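Local coordinates for hypothetical protein TM0486 (Thermotoga maritima, PDB 1VK8) that binds thiamin and takes part in the cell's response to oxidative conditions, at the interface of chains A and B. Numbering follows the deposited sequence. Chains: chain A/B, hypothetical protein TM0486.

The interface of chains A and B. Residues chain A 100-101, 104-105; chain B 32, 35-36, 39, 51.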
loop_
_atom_site.group_PDB
_atom_site.type_symbol
_atom_site.label_atom_id
_atom_site.label_comp_id
_atom_site.label_asym_id
_atom_site.label_seq_id
_atom_site.Cartn_x
_atom_site.Cartn_y
_atom_site.Cartn_z
ATOM N N GLU A 100 -14.031 -15.497 4.448
ATOM C CA GLU A 100 -13.266 -16.406 3.585
ATOM C C GLU A 100 -11.762 -16.182 3.732
ATOM O O GLU A 100 -10.976 -17.105 3.587
ATOM C CB GLU A 100 -13.645 -16.215 2.118
ATOM C CG GLU A 100 -14.869 -17.003 1.694
ATOM C CD GLU A 100 -15.408 -16.558 0.348
ATOM O OE1 GLU A 100 -16.008 -15.467 0.302
ATOM O OE2 GLU A 100 -15.224 -17.288 -0.659
ATOM N N LYS A 101 -11.390 -14.947 4.033
ATOM C CA LYS A 101 -9.995 -14.517 4.136
ATOM C C LYS A 101 -9.416 -14.715 5.553
ATOM O O LYS A 101 -8.236 -15.008 5.677
ATOM C CB LYS A 101 -9.881 -13.049 3.685
ATOM C CG LYS A 101 -9.723 -12.848 2.144
ATOM C CD LYS A 101 -10.511 -11.706 1.573
ATOM C CE LYS A 101 -9.887 -10.357 1.813
ATOM N NZ LYS A 101 -8.636 -10.173 1.068
ATOM N N LYS A 104 -10.200 -18.880 8.937
ATOM C CA LYS A 104 -9.225 -19.967 9.091
ATOM C C LYS A 104 -8.208 -19.634 10.193
ATOM O O LYS A 104 -7.759 -20.519 10.906
ATOM C CB LYS A 104 -8.528 -20.226 7.739
ATOM C CG LYS A 104 -7.171 -20.878 7.803
ATOM C CD LYS A 104 -6.863 -21.684 6.535
ATOM C CE LYS A 104 -7.005 -20.843 5.264
ATOM N NZ LYS A 104 -6.268 -21.469 4.117
ATOM N N TYR A 105 -7.859 -18.351 10.341
ATOM C CA TYR A 105 -6.884 -17.923 11.354
ATOM C C TYR A 105 -7.527 -17.331 12.601
ATOM O O TYR A 105 -6.874 -16.630 13.345
ATOM C CB TYR A 105 -5.879 -16.937 10.748
ATOM C CG TYR A 105 -5.370 -17.365 9.396
ATOM C CD1 TYR A 105 -4.359 -18.329 9.262
ATOM C CD2 TYR A 105 -5.900 -16.822 8.251
ATOM C CE1 TYR A 105 -3.911 -18.727 8.009
ATOM C CE2 TYR A 105 -5.456 -17.208 6.993
ATOM C CZ TYR A 105 -4.476 -18.154 6.869
ATOM O OH TYR A 105 -4.078 -18.486 5.578
ATOM N N HIS B 32 -3.881 -19.505 -1.231
ATOM C CA HIS B 32 -4.065 -19.678 0.217
ATOM C C HIS B 32 -2.958 -20.482 0.896
ATOM O O HIS B 32 -2.745 -20.333 2.085
ATOM C CB HIS B 32 -5.442 -20.317 0.529
ATOM C CG HIS B 32 -6.284 -19.530 1.498
ATOM N ND1 HIS B 32 -5.745 -18.696 2.460
ATOM C CD2 HIS B 32 -7.630 -19.464 1.657
ATOM C CE1 HIS B 32 -6.722 -18.148 3.164
ATOM N NE2 HIS B 32 -7.876 -18.599 2.698
ATOM N N ILE B 35 -0.070 -17.974 1.526
ATOM C CA ILE B 35 -0.470 -17.058 2.588
ATOM C C ILE B 35 -0.462 -17.729 3.935
ATOM O O ILE B 35 -0.054 -17.125 4.921
ATOM C CB ILE B 35 -1.849 -16.435 2.291
ATOM C CG1 ILE B 35 -1.821 -15.645 0.979
ATOM C CG2 ILE B 35 -2.277 -15.511 3.439
ATOM C CD1 ILE B 35 -0.760 -14.641 0.907
ATOM N N ASP B 36 -0.901 -18.983 3.975
ATOM C CA ASP B 36 -0.868 -19.786 5.184
ATOM C C ASP B 36 0.544 -19.939 5.737
ATOM O O ASP B 36 0.743 -19.914 6.944
ATOM C CB ASP B 36 -1.409 -21.211 4.909
ATOM C CG ASP B 36 -2.920 -21.267 4.717
ATOM O OD1 ASP B 36 -3.597 -20.218 4.752
ATOM O OD2 ASP B 36 -3.507 -22.347 4.517
ATOM N N ILE B 39 1.715 -16.628 7.215
ATOM C CA ILE B 39 1.119 -16.407 8.544
ATOM C C ILE B 39 1.742 -17.312 9.590
ATOM O O ILE B 39 2.107 -16.844 10.657
ATOM C CB ILE B 39 -0.429 -16.498 8.505
ATOM C CG1 ILE B 39 -0.969 -15.366 7.630
ATOM C CG2 ILE B 39 -1.024 -16.393 9.942
ATOM C CD1 ILE B 39 -2.377 -15.550 7.172
ATOM N N VAL B 51 -3.984 -11.216 12.635
ATOM C CA VAL B 51 -4.276 -11.485 11.244
ATOM C C VAL B 51 -5.559 -10.750 10.862
ATOM O O VAL B 51 -6.597 -10.950 11.448
ATOM C CB VAL B 51 -4.452 -12.964 10.968
ATOM C CG1 VAL B 51 -4.707 -13.186 9.508
ATOM C CG2 VAL B 51 -3.206 -13.738 11.424
#
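The phenol ring of A:Tyr105 lies between an isoleucine of the partner and a lysine of its own chain. On one face the methyl CD1 of B:Ile39 makes a CH-pi contact, displaced toward the hydroxyl-bearing rim and 3.5 Å from the ring centroid; the opposite face is lined by A:Lys104 CG, above the ring centre, while the backbone oxygen of A:Lys101 meets the edge in plane. The imidazole of B:His32, though poorly ordered, has the ammonium NZ of A:Lys104 over the middle of one face, 3.2 Å from the centroid, as a cation-pi pair, and A:Glu100 O in plane at its edge.

A:Lys104 thus shows how one flexible chain can serve three flat groups. Its CG is anti to the backbone N (chi1 156°) and the chain bends at chi3 (55°), bringing NZ to the carboxylate of B:Asp36. There it donates to OD2 at 2.9 Å and to OD1 at 3.0 Å, using the syn lone pair of each, in a bidentate salt bridge that would probably help balance the charge of the carboxylate. The lysine is itself poorly ordered, so the grip may be looser than modelled. The carboxylate stands nearly upright to the phenol ring, with 82° between their planes; the modelled approach of A:Tyr105 OH to B:Asp36 OD1 is too short to be real.

Apolar packing completes the patch. B:Val51 CG1 touches A:Tyr105 CD2 at 4.0 Å, and B:Ile39 CG2 lies 3.9 Å from CD1 of the same ring. An alanine in place of B:Ile39 would remove both the CD1 methyl over the ring face and the CG2 methyl near its rim, and the tyrosine would probably pack more loosely against the partner.

In this two-fold interface between copies of one protein, the C-terminal 3-10 helix 103-105 of chain A, following helix 98-102, docks between helix 31-43 and strand 48-51 of chain B, and symmetry repeats the tail exchange; the deposited assembly holds four copies, and this pairing may, but need not, be biological.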